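Side-chain contacts in tRNA (guanine(9)-N1)-methyltransferase (Schizosaccharomyces pombe, PDB 4JWH), which methylates N1 of guanine 9 in cytoplasmic tRNA, using S-adenosyl-L-methionine as the methyl donor: residues V107-F112 with L189-A194; K237-E242 with R268-A273; V254-E259 with M275-K280. All coordinates share one frame; numbering follows the deposited sequence.

Interaction 1: residues V107-F112 with L189-A194. With SAH (S-adenosyl-L-homocysteine), chain C.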
loop_
_atom_site.group_PDB
_atom_site.type_symbol
_atom_site.label_atom_id
_atom_site.label_comp_id
_atom_site.label_asym_id
_atom_site.label_seq_id
_atom_site.Cartn_x
_atom_site.Cartn_y
_atom_site.Cartn_z
ATOM N N VAL A 107 -4.047 3.644 1.418
ATOM C CA VAL A 107 -3.476 4.013 2.716
ATOM C C VAL A 107 -2.280 3.131 3.077
ATOM O O VAL A 107 -2.407 1.889 3.157
ATOM C CB VAL A 107 -4.522 3.853 3.844
ATOM C CG1 VAL A 107 -3.920 4.111 5.191
ATOM C CG2 VAL A 107 -5.767 4.734 3.595
ATOM N N LEU A 108 -1.139 3.766 3.350
ATOM C CA LEU A 108 -0.070 3.067 4.041
ATOM C C LEU A 108 -0.287 3.212 5.554
ATOM O O LEU A 108 -0.219 4.338 6.114
ATOM C CB LEU A 108 1.305 3.563 3.584
ATOM C CG LEU A 108 1.501 3.694 2.066
ATOM C CD1 LEU A 108 2.888 4.195 1.697
ATOM C CD2 LEU A 108 1.132 2.397 1.293
ATOM N N ASP A 109 -0.605 2.080 6.199
ATOM C CA ASP A 109 -0.884 2.058 7.625
ATOM C C ASP A 109 0.458 1.982 8.345
ATOM O O ASP A 109 1.066 0.915 8.440
ATOM C CB ASP A 109 -1.768 0.860 8.001
ATOM C CG ASP A 109 -1.939 0.685 9.511
ATOM O OD1 ASP A 109 -1.690 1.630 10.303
ATOM O OD2 ASP A 109 -2.385 -0.403 9.910
ATOM N N CYS A 110 0.913 3.126 8.843
ATOM C CA CYS A 110 2.237 3.194 9.432
ATOM C C CYS A 110 2.214 3.091 10.949
ATOM O O CYS A 110 2.986 3.752 11.612
ATOM C CB CYS A 110 2.971 4.477 8.995
ATOM S SG CYS A 110 3.222 4.670 7.213
ATOM N N ALA A 111 1.365 2.229 11.484
ATOM C CA ALA A 111 1.228 2.048 12.926
ATOM C C ALA A 111 2.193 1.079 13.584
ATOM O O ALA A 111 2.053 0.808 14.784
ATOM C CB ALA A 111 -0.232 1.637 13.269
ATOM N N PHE A 112 3.179 0.562 12.846
ATOM C CA PHE A 112 3.974 -0.594 13.366
ATOM C C PHE A 112 5.463 -0.295 13.625
ATOM O O PHE A 112 6.283 -1.211 13.696
ATOM C CB PHE A 112 3.850 -1.807 12.426
ATOM C CG PHE A 112 2.455 -2.060 11.958
ATOM C CD1 PHE A 112 1.518 -2.668 12.805
ATOM C CD2 PHE A 112 2.061 -1.668 10.681
ATOM C CE1 PHE A 112 0.206 -2.880 12.378
ATOM C CE2 PHE A 112 0.766 -1.882 10.245
ATOM C CZ PHE A 112 -0.170 -2.488 11.096
ATOM N N LEU A 189 -13.535 0.779 3.715
ATOM C CA LEU A 189 -12.164 0.370 3.971
ATOM C C LEU A 189 -12.000 -1.100 3.681
ATOM O O LEU A 189 -12.869 -1.906 4.029
ATOM C CB LEU A 189 -11.779 0.618 5.439
ATOM C CG LEU A 189 -11.611 2.071 5.872
ATOM C CD1 LEU A 189 -11.459 2.160 7.377
ATOM C CD2 LEU A 189 -10.443 2.775 5.157
ATOM N N VAL A 190 -10.881 -1.445 3.053
ATOM C CA VAL A 190 -10.491 -2.848 2.867
ATOM C C VAL A 190 -9.011 -2.908 3.234
ATOM O O VAL A 190 -8.191 -2.208 2.640
ATOM C CB VAL A 190 -10.700 -3.329 1.389
ATOM C CG1 VAL A 190 -10.058 -4.703 1.163
ATOM C CG2 VAL A 190 -12.175 -3.347 0.990
ATOM N N TYR A 191 -8.671 -3.741 4.220
ATOM C CA TYR A 191 -7.284 -3.961 4.587
ATOM C C TYR A 191 -6.750 -5.171 3.799
ATOM O O TYR A 191 -7.212 -6.303 3.966
ATOM C CB TYR A 191 -7.160 -4.197 6.097
ATOM C CG TYR A 191 -5.831 -3.761 6.701
ATOM C CD1 TYR A 191 -5.808 -2.925 7.807
ATOM C CD2 TYR A 191 -4.600 -4.233 6.200
ATOM C CE1 TYR A 191 -4.612 -2.518 8.388
ATOM C CE2 TYR A 191 -3.377 -3.817 6.765
ATOM C CZ TYR A 191 -3.418 -2.941 7.861
ATOM O OH TYR A 191 -2.291 -2.511 8.482
ATOM N N LEU A 192 -5.776 -4.915 2.939
ATOM C CA LEU A 192 -5.118 -5.973 2.170
ATOM C C LEU A 192 -4.227 -6.827 3.088
ATOM O O LEU A 192 -3.387 -6.295 3.812
ATOM C CB LEU A 192 -4.305 -5.338 1.043
ATOM C CG LEU A 192 -5.213 -4.636 -0.005
ATOM C CD1 LEU A 192 -4.416 -3.883 -1.019
ATOM C CD2 LEU A 192 -6.107 -5.673 -0.736
ATOM N N SER A 193 -4.433 -8.144 3.064
ATOM C CA SER A 193 -3.627 -9.076 3.863
ATOM C C SER A 193 -3.466 -10.429 3.143
ATOM O O SER A 193 -4.445 -10.991 2.654
ATOM C CB SER A 193 -4.249 -9.269 5.273
ATOM O OG SER A 193 -3.694 -10.386 5.977
ATOM N N ALA A 194 -2.245 -10.950 3.092
ATOM C CA ALA A 194 -2.036 -12.285 2.523
ATOM C C ALA A 194 -2.803 -13.391 3.287
ATOM O O ALA A 194 -3.070 -14.460 2.749
ATOM C CB ALA A 194 -0.551 -12.598 2.448
HETATM N N SAH C . 3.057 -10.090 8.560
HETATM C CA SAH C . 2.740 -8.804 7.959
HETATM C CB SAH C . 3.726 -8.625 6.774
HETATM C CG SAH C . 3.065 -8.022 5.605
HETATM S SD SAH C . 3.856 -7.515 4.128
HETATM C C SAH C . 1.228 -8.744 7.786
HETATM O O SAH C . 0.631 -8.184 6.917
HETATM O OXT SAH C . 0.531 -9.242 8.619
HETATM C "C5'" SAH C . 3.336 -5.851 4.020
HETATM C "C4'" SAH C . 1.937 -5.568 3.483
HETATM O "O4'" SAH C . 1.793 -5.890 2.134
HETATM C "C3'" SAH C . 0.763 -6.255 4.190
HETATM O "O3'" SAH C . 0.389 -5.611 5.372
HETATM C "C2'" SAH C . -0.313 -6.262 3.161
HETATM O "O2'" SAH C . -0.994 -5.052 3.240
HETATM C "C1'" SAH C . 0.502 -6.370 1.900
HETATM N N9 SAH C . 0.510 -7.725 1.322
HETATM C C8 SAH C . 1.554 -8.484 1.146
HETATM N N7 SAH C . 1.262 -9.606 0.542
HETATM C C5 SAH C . -0.008 -9.561 0.282
HETATM C C6 SAH C . -0.998 -10.432 -0.354
HETATM N N6 SAH C . -0.644 -11.597 -0.833
HETATM N N1 SAH C . -2.238 -10.013 -0.421
HETATM C C2 SAH C . -2.600 -8.837 0.061
HETATM N N3 SAH C . -1.779 -8.011 0.657
HETATM C C4 SAH C . -0.492 -8.303 0.793
#
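The phenol of Tyr-191 reaches across to Asp-109, and its OH gives a short hydrogen bond to OD2, with 2.5 Å between the two oxygens. It uses the anti lone pair of OD2, turned away from OD1, and the carboxylate stands steeply to the phenol ring, the planes 73° apart. Asp-109 presents this oxygen because its CG lies anti to the backbone N (chi1 172°). OD2 also makes a salt bridge with Lys-227 of helix 223-231, so two donors grip one buried oxygen, and the lysine would be expected to favour the charged carboxylate. OD1 accepts a weak bond from Ala-111 N.

The two segments begin on strands 105-109 and 189-192 of the parallel sheet in this SPOUT methyltransferase and run into the loops after them. Strand 208-212 lies between, so the side chains must bridge over it.

The van der Waals contact is slight: the ring edge of Phe-112 meets the same phenol oxygen in the ring plane, with CZ 3.4 Å from Tyr-191 OH.

Ligand contacts fall to the end of strand 189-192 and beyond. Leu-192 O accepts a 2.8 Å hydrogen bond from SAH O2', while Ala-194 CB lies 3.4 Å from the adenine N6.

Interaction 2: residues K237-E242 with R268-A273. With SAH (S-adenosyl-L-homocysteine), chain C.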
loop_
_atom_site.group_PDB
_atom_site.type_symbol
_atom_site.label_atom_id
_atom_site.label_comp_id
_atom_site.label_asym_id
_atom_site.label_seq_id
_atom_site.Cartn_x
_atom_site.Cartn_y
_atom_site.Cartn_z
ATOM N N LYS A 237 -6.982 -10.799 0.225
ATOM C CA LYS A 237 -5.665 -11.063 -0.332
ATOM C C LYS A 237 -5.659 -10.903 -1.840
ATOM O O LYS A 237 -6.688 -11.057 -2.491
ATOM C CB LYS A 237 -5.198 -12.465 0.026
ATOM C CG LYS A 237 -6.003 -13.556 -0.649
ATOM C CD LYS A 237 -5.607 -14.883 -0.084
ATOM C CE LYS A 237 -6.715 -15.935 -0.303
ATOM N NZ LYS A 237 -5.953 -17.182 -0.564
ATOM N N LEU A 238 -4.489 -10.606 -2.391
ATOM C CA LEU A 238 -4.300 -10.490 -3.822
ATOM C C LEU A 238 -4.577 -11.846 -4.491
ATOM O O LEU A 238 -4.284 -12.901 -3.893
ATOM C CB LEU A 238 -2.871 -10.036 -4.143
ATOM C CG LEU A 238 -2.539 -8.565 -3.832
ATOM C CD1 LEU A 238 -1.084 -8.285 -4.106
ATOM C CD2 LEU A 238 -3.418 -7.644 -4.660
ATOM N N PRO A 239 -5.142 -11.826 -5.715
ATOM C CA PRO A 239 -5.465 -13.100 -6.395
ATOM C C PRO A 239 -4.210 -13.744 -7.004
ATOM O O PRO A 239 -4.143 -14.031 -8.203
ATOM C CB PRO A 239 -6.478 -12.682 -7.461
ATOM C CG PRO A 239 -6.134 -11.243 -7.778
ATOM C CD PRO A 239 -5.537 -10.647 -6.515
ATOM N N ILE A 240 -3.219 -13.952 -6.157
ATOM C CA ILE A 240 -1.893 -14.366 -6.596
ATOM C C ILE A 240 -1.938 -15.807 -7.096
ATOM O O ILE A 240 -1.547 -16.080 -8.234
ATOM C CB ILE A 240 -0.858 -14.182 -5.470
ATOM C CG1 ILE A 240 -0.401 -12.735 -5.413
ATOM C CG2 ILE A 240 0.338 -15.068 -5.689
ATOM C CD1 ILE A 240 0.698 -12.484 -4.420
ATOM N N ASP A 241 -2.429 -16.715 -6.259
ATOM C CA ASP A 241 -2.686 -18.081 -6.703
ATOM C C ASP A 241 -3.645 -17.968 -7.892
ATOM O O ASP A 241 -4.512 -17.089 -7.896
ATOM C CB ASP A 241 -3.307 -18.904 -5.567
ATOM N N GLU A 242 -3.509 -18.818 -8.905
ATOM C CA GLU A 242 -2.591 -19.945 -8.917
ATOM C C GLU A 242 -1.379 -19.694 -9.817
ATOM O O GLU A 242 -0.783 -20.640 -10.357
ATOM C CB GLU A 242 -3.338 -21.212 -9.385
ATOM N N ARG A 268 -6.314 -3.526 -15.843
ATOM C CA ARG A 268 -7.489 -4.305 -15.387
ATOM C C ARG A 268 -7.379 -5.828 -15.592
ATOM O O ARG A 268 -8.383 -6.536 -15.836
ATOM C CB ARG A 268 -8.793 -3.697 -15.907
ATOM C CG ARG A 268 -9.057 -2.305 -15.310
ATOM C CD ARG A 268 -10.324 -1.690 -15.857
ATOM N NE ARG A 268 -11.514 -2.275 -15.243
ATOM C CZ ARG A 268 -12.108 -1.797 -14.145
ATOM N NH1 ARG A 268 -11.623 -0.715 -13.531
ATOM N NH2 ARG A 268 -13.186 -2.413 -13.652
ATOM N N ASP A 269 -6.149 -6.313 -15.417
ATOM C CA ASP A 269 -5.722 -7.673 -15.723
ATOM C C ASP A 269 -4.703 -7.995 -14.626
ATOM O O ASP A 269 -3.633 -7.354 -14.544
ATOM C CB ASP A 269 -5.092 -7.619 -17.136
ATOM C CG ASP A 269 -4.463 -8.942 -17.595
ATOM O OD1 ASP A 269 -4.200 -9.052 -18.820
ATOM O OD2 ASP A 269 -4.229 -9.855 -16.780
ATOM N N TRP A 270 -5.018 -8.941 -13.739
ATOM C CA TRP A 270 -4.070 -9.201 -12.650
ATOM C C TRP A 270 -2.820 -9.870 -13.180
ATOM O O TRP A 270 -1.743 -9.627 -12.669
ATOM C CB TRP A 270 -4.653 -10.029 -11.488
ATOM C CG TRP A 270 -5.766 -9.353 -10.789
ATOM C CD1 TRP A 270 -7.103 -9.576 -10.968
ATOM C CD2 TRP A 270 -5.651 -8.368 -9.762
ATOM N NE1 TRP A 270 -7.830 -8.756 -10.137
ATOM C CE2 TRP A 270 -6.962 -8.010 -9.381
ATOM C CE3 TRP A 270 -4.559 -7.724 -9.147
ATOM C CZ2 TRP A 270 -7.222 -7.038 -8.409
ATOM C CZ3 TRP A 270 -4.816 -6.753 -8.172
ATOM C CH2 TRP A 270 -6.146 -6.419 -7.822
ATOM N N GLU A 271 -2.970 -10.705 -14.209
ATOM C CA GLU A 271 -1.820 -11.480 -14.714
ATOM C C GLU A 271 -0.728 -10.555 -15.244
ATOM O O GLU A 271 0.446 -10.771 -14.978
ATOM C CB GLU A 271 -2.259 -12.557 -15.720
ATOM C CG GLU A 271 -3.291 -13.500 -15.051
ATOM C CD GLU A 271 -3.774 -14.666 -15.902
ATOM O OE1 GLU A 271 -4.366 -14.431 -16.983
ATOM O OE2 GLU A 271 -3.562 -15.824 -15.468
ATOM N N LYS A 272 -1.126 -9.497 -15.945
ATOM C CA LYS A 272 -0.164 -8.555 -16.484
ATOM C C LYS A 272 0.561 -7.816 -15.372
ATOM O O LYS A 272 1.759 -7.583 -15.470
ATOM C CB LYS A 272 -0.813 -7.557 -17.430
ATOM C CG LYS A 272 0.204 -6.966 -18.377
ATOM C CD LYS A 272 -0.447 -6.209 -19.494
ATOM C CE LYS A 272 0.630 -5.497 -20.308
ATOM N NZ LYS A 272 0.014 -4.720 -21.424
ATOM N N ALA A 273 -0.182 -7.418 -14.340
ATOM C CA ALA A 273 0.367 -6.663 -13.219
ATOM C C ALA A 273 1.404 -7.533 -12.490
ATOM O O ALA A 273 2.534 -7.084 -12.216
ATOM C CB ALA A 273 -0.756 -6.247 -12.288
HETATM N N SAH C . 3.057 -10.090 8.560
HETATM C CA SAH C . 2.740 -8.804 7.959
HETATM C CB SAH C . 3.726 -8.625 6.774
HETATM C CG SAH C . 3.065 -8.022 5.605
HETATM S SD SAH C . 3.856 -7.515 4.128
HETATM C C SAH C . 1.228 -8.744 7.786
HETATM O O SAH C . 0.631 -8.184 6.917
HETATM O OXT SAH C . 0.531 -9.242 8.619
HETATM C "C5'" SAH C . 3.336 -5.851 4.020
HETATM C "C4'" SAH C . 1.937 -5.568 3.483
HETATM O "O4'" SAH C . 1.793 -5.890 2.134
HETATM C "C3'" SAH C . 0.763 -6.255 4.190
HETATM O "O3'" SAH C . 0.389 -5.611 5.372
HETATM C "C2'" SAH C . -0.313 -6.262 3.161
HETATM O "O2'" SAH C . -0.994 -5.052 3.240
HETATM C "C1'" SAH C . 0.502 -6.370 1.900
HETATM N N9 SAH C . 0.510 -7.725 1.322
HETATM C C8 SAH C . 1.554 -8.484 1.146
HETATM N N7 SAH C . 1.262 -9.606 0.542
HETATM C C5 SAH C . -0.008 -9.561 0.282
HETATM C C6 SAH C . -0.998 -10.432 -0.354
HETATM N N6 SAH C . -0.644 -11.597 -0.833
HETATM N N1 SAH C . -2.238 -10.013 -0.421
HETATM C C2 SAH C . -2.600 -8.837 0.061
HETATM N N3 SAH C . -1.779 -8.011 0.657
HETATM C C4 SAH C . -0.492 -8.303 0.793
#
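Pro-239 points the CG corner of its ring at one face of the Trp-270 indole, and this is the tight part of the contact. Pro-239 CG sits 3.5 Å from the centroid of the five-membered ring of Trp-270, only 8° off the ring normal, a CH-pi contact made nearly straight down onto the face. Pro-239 CD follows at longer range, 4.0 Å from Trp-270 CD2. With CG beside its own backbone N (chi1 -63°), the indole projects from the first turn of helix 270-277 to meet the proline, which is itself the centre of an inverse gamma turn. Leu-238 adds one methyl at the six-membered end: its CD2 approaches Trp-270 CZ3 obliquely, at 3.9 Å. The indole is further fixed by a hydrogen bond from its NE1 to Thr-201 O and by a ring stack with Trp-264.

The helix start is looser and lies on the solvent side, where Asp-269 is the N-cap, its OD2 accepting from Lys-272 N at 3.2 Å.

On the ligand side, Leu-238 N donates a 3.0 Å, almost linear hydrogen bond (173°) to N1 of the SAH adenine. The bond to adenine N1 is thus made by the backbone, while the Leu-238 and Ile-240 side chains pack on the base. The neighbouring proline is held against the helix by dispersion and CH-pi attraction, and the tryptophan probably helps to position the loop that reads the base.

Interaction 3: residues V254-E259 with M275-K280. With SAH (S-adenosyl-L-homocysteine), chain C.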
loop_
_atom_site.group_PDB
_atom_site.type_symbol
_atom_site.label_atom_id
_atom_site.label_comp_id
_atom_site.label_asym_id
_atom_site.label_seq_id
_atom_site.Cartn_x
_atom_site.Cartn_y
_atom_site.Cartn_z
ATOM N N VAL A 254 5.616 -3.861 0.683
ATOM C CA VAL A 254 4.702 -2.713 0.599
ATOM C C VAL A 254 4.662 -2.152 -0.830
ATOM O O VAL A 254 3.590 -2.013 -1.420
ATOM C CB VAL A 254 5.090 -1.607 1.598
ATOM C CG1 VAL A 254 4.228 -0.352 1.379
ATOM C CG2 VAL A 254 4.996 -2.124 3.056
ATOM N N ASN A 255 5.831 -1.874 -1.406
ATOM C CA ASN A 255 5.854 -1.258 -2.737
ATOM C C ASN A 255 5.432 -2.226 -3.828
ATOM O O ASN A 255 4.866 -1.805 -4.816
ATOM C CB ASN A 255 7.221 -0.645 -3.106
ATOM C CG ASN A 255 8.299 -1.699 -3.262
ATOM O OD1 ASN A 255 8.756 -2.241 -2.274
ATOM N ND2 ASN A 255 8.633 -2.060 -4.511
ATOM N N GLN A 256 5.718 -3.509 -3.678
ATOM C CA GLN A 256 5.257 -4.480 -4.691
ATOM C C GLN A 256 3.726 -4.514 -4.758
ATOM O O GLN A 256 3.121 -4.548 -5.837
ATOM C CB GLN A 256 5.818 -5.882 -4.426
ATOM C CG GLN A 256 7.284 -6.035 -4.856
ATOM C CD GLN A 256 7.864 -7.382 -4.464
ATOM O OE1 GLN A 256 7.523 -7.929 -3.415
ATOM N NE2 GLN A 256 8.751 -7.926 -5.312
ATOM N N VAL A 257 3.096 -4.488 -3.597
ATOM C CA VAL A 257 1.635 -4.546 -3.532
ATOM C C VAL A 257 1.084 -3.261 -4.127
ATOM O O VAL A 257 0.203 -3.286 -4.968
ATOM C CB VAL A 257 1.177 -4.692 -2.054
ATOM C CG1 VAL A 257 -0.329 -4.448 -1.929
ATOM C CG2 VAL A 257 1.537 -6.095 -1.560
ATOM N N PHE A 258 1.636 -2.126 -3.712
ATOM C CA PHE A 258 1.201 -0.841 -4.291
ATOM C C PHE A 258 1.302 -0.838 -5.815
ATOM O O PHE A 258 0.351 -0.463 -6.519
ATOM C CB PHE A 258 1.971 0.363 -3.738
ATOM C CG PHE A 258 1.484 1.658 -4.308
ATOM C CD1 PHE A 258 0.430 2.327 -3.707
ATOM C CD2 PHE A 258 2.003 2.150 -5.499
ATOM C CE1 PHE A 258 -0.086 3.523 -4.270
ATOM C CE2 PHE A 258 1.487 3.317 -6.079
ATOM C CZ PHE A 258 0.434 3.994 -5.446
ATOM N N GLU A 259 2.477 -1.220 -6.322
ATOM C CA GLU A 259 2.731 -1.258 -7.752
ATOM C C GLU A 259 1.742 -2.174 -8.479
ATOM O O GLU A 259 1.259 -1.863 -9.595
ATOM C CB GLU A 259 4.181 -1.705 -8.011
ATOM C CG GLU A 259 5.249 -0.680 -7.596
ATOM C CD GLU A 259 6.632 -1.332 -7.468
ATOM O OE1 GLU A 259 7.560 -0.677 -6.982
ATOM O OE2 GLU A 259 6.771 -2.541 -7.818
ATOM N N MET A 275 2.978 -10.110 -13.830
ATOM C CA MET A 275 4.072 -10.358 -14.785
ATOM C C MET A 275 5.082 -9.219 -14.808
ATOM O O MET A 275 6.296 -9.432 -14.949
ATOM C CB MET A 275 3.526 -10.687 -16.174
ATOM C CG MET A 275 2.834 -12.057 -16.208
ATOM S SD MET A 275 2.157 -12.502 -17.820
ATOM C CE MET A 275 3.621 -13.214 -18.596
ATOM N N GLU A 276 4.583 -8.013 -14.588
ATOM C CA GLU A 276 5.423 -6.836 -14.577
ATOM C C GLU A 276 6.164 -6.661 -13.248
ATOM O O GLU A 276 7.327 -6.289 -13.223
ATOM C CB GLU A 276 4.572 -5.600 -14.910
ATOM C CG GLU A 276 5.357 -4.438 -15.482
ATOM C CD GLU A 276 6.021 -4.764 -16.816
ATOM O OE1 GLU A 276 5.325 -5.231 -17.760
ATOM O OE2 GLU A 276 7.254 -4.549 -16.909
ATOM N N VAL A 277 5.504 -6.949 -12.136
ATOM C CA VAL A 277 6.113 -6.640 -10.845
ATOM C C VAL A 277 6.872 -7.839 -10.301
ATOM O O VAL A 277 7.910 -7.694 -9.681
ATOM C CB VAL A 277 5.050 -6.139 -9.848
ATOM C CG1 VAL A 277 5.609 -5.985 -8.467
ATOM C CG2 VAL A 277 4.446 -4.825 -10.361
ATOM N N ILE A 278 6.354 -9.027 -10.533
ATOM C CA ILE A 278 6.997 -10.231 -10.016
ATOM C C ILE A 278 7.126 -11.279 -11.164
ATOM O O ILE A 278 6.539 -12.357 -11.101
ATOM C CB ILE A 278 6.232 -10.760 -8.733
ATOM C CG1 ILE A 278 4.728 -10.941 -9.017
ATOM C CG2 ILE A 278 6.405 -9.785 -7.553
ATOM C CD1 ILE A 278 3.993 -11.830 -8.047
ATOM N N PRO A 279 7.855 -10.940 -12.245
ATOM C CA PRO A 279 7.886 -11.931 -13.336
ATOM C C PRO A 279 8.496 -13.253 -12.859
ATOM O O PRO A 279 9.408 -13.241 -12.048
ATOM C CB PRO A 279 8.781 -11.290 -14.396
ATOM C CG PRO A 279 9.505 -10.190 -13.723
ATOM C CD PRO A 279 8.712 -9.771 -12.517
ATOM N N LYS A 280 7.976 -14.368 -13.351
ATOM C CA LYS A 280 8.462 -15.691 -12.951
ATOM C C LYS A 280 9.912 -15.927 -13.415
ATOM O O LYS A 280 10.690 -16.584 -12.732
ATOM C CB LYS A 280 7.494 -16.777 -13.433
HETATM N N SAH C . 3.057 -10.090 8.560
HETATM C CA SAH C . 2.740 -8.804 7.959
HETATM C CB SAH C . 3.726 -8.625 6.774
HETATM C CG SAH C . 3.065 -8.022 5.605
HETATM S SD SAH C . 3.856 -7.515 4.128
HETATM C C SAH C . 1.228 -8.744 7.786
HETATM O O SAH C . 0.631 -8.184 6.917
HETATM O OXT SAH C . 0.531 -9.242 8.619
HETATM C "C5'" SAH C . 3.336 -5.851 4.020
HETATM C "C4'" SAH C . 1.937 -5.568 3.483
HETATM O "O4'" SAH C . 1.793 -5.890 2.134
HETATM C "C3'" SAH C . 0.763 -6.255 4.190
HETATM O "O3'" SAH C . 0.389 -5.611 5.372
HETATM C "C2'" SAH C . -0.313 -6.262 3.161
HETATM O "O2'" SAH C . -0.994 -5.052 3.240
HETATM C "C1'" SAH C . 0.502 -6.370 1.900
HETATM N N9 SAH C . 0.510 -7.725 1.322
HETATM C C8 SAH C . 1.554 -8.484 1.146
HETATM N N7 SAH C . 1.262 -9.606 0.542
HETATM C C5 SAH C . -0.008 -9.561 0.282
HETATM C C6 SAH C . -0.998 -10.432 -0.354
HETATM N N6 SAH C . -0.644 -11.597 -0.833
HETATM N N1 SAH C . -2.238 -10.013 -0.421
HETATM C C2 SAH C . -2.600 -8.837 0.061
HETATM N N3 SAH C . -1.779 -8.011 0.657
HETATM C C4 SAH C . -0.492 -8.303 0.793
HETATM O O HOH W 1 9.297 -6.678 -7.815
#
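Two consecutive helices near the C-terminal end of the SPOUT methyltransferase domain, 254-267 and 270-277, joined by a short turn, pack across each other, and this contact joins the start of the first to the end of the second. Val-277 is the central side chain: CG1 touches both Gln-256 and Glu-259, and CG2 lies against Glu-259. CG1, anti to the backbone N (chi1 173°), packs on the aliphatic stem of Gln-256, 4.0 Å from its CG, and is 3.7 Å from Glu-259 OE2. CG2 rests 3.9 Å from Glu-259 CB.

Beyond the helix end, Ile-278 places CG2 3.7 Å from Gln-256 NE2, the two side chains crossing at about a right angle. Gln-256 OE1 accepts from Thr-253 N. The carboxylate of Glu-259 is steadied within its own helix, where Asn-255 ND2 donates to OE1 along an almost straight line (175°), in the amide plane of Asn-255 but well above the carboxylate plane. Val-257 turns away from the other helix, and its CG2 lies 3.5 Å from N9 of SAH.

A water links the segments, accepting from Gln-256 NE2 at 2.8 Å and donating to Val-277 O at a short 2.5 Å.

Interaction 1 comes first along the chain, and interactions 2 and 3 interleave after it; all touch one ligand, SAH. Interaction 1 lies in the parallel sheet, its centre about 19 Å from that of interaction 2 and about 17 Å from that of interaction 3. Interactions 2 and 3 have centres about 10 Å apart and share helix 270-277, whose start meets the adenine-binding loop and whose end meets helix 254-267. Direct packing connects them: Ser-193 with Lys-237, Leu-192 with Val-257, and Leu-238 with Val-257. Strand 189-192 with the loop after it, the loop at 237-240 and helix 254-267 therefore line the cofactor pocket, with helix 270-277 packing behind the last two.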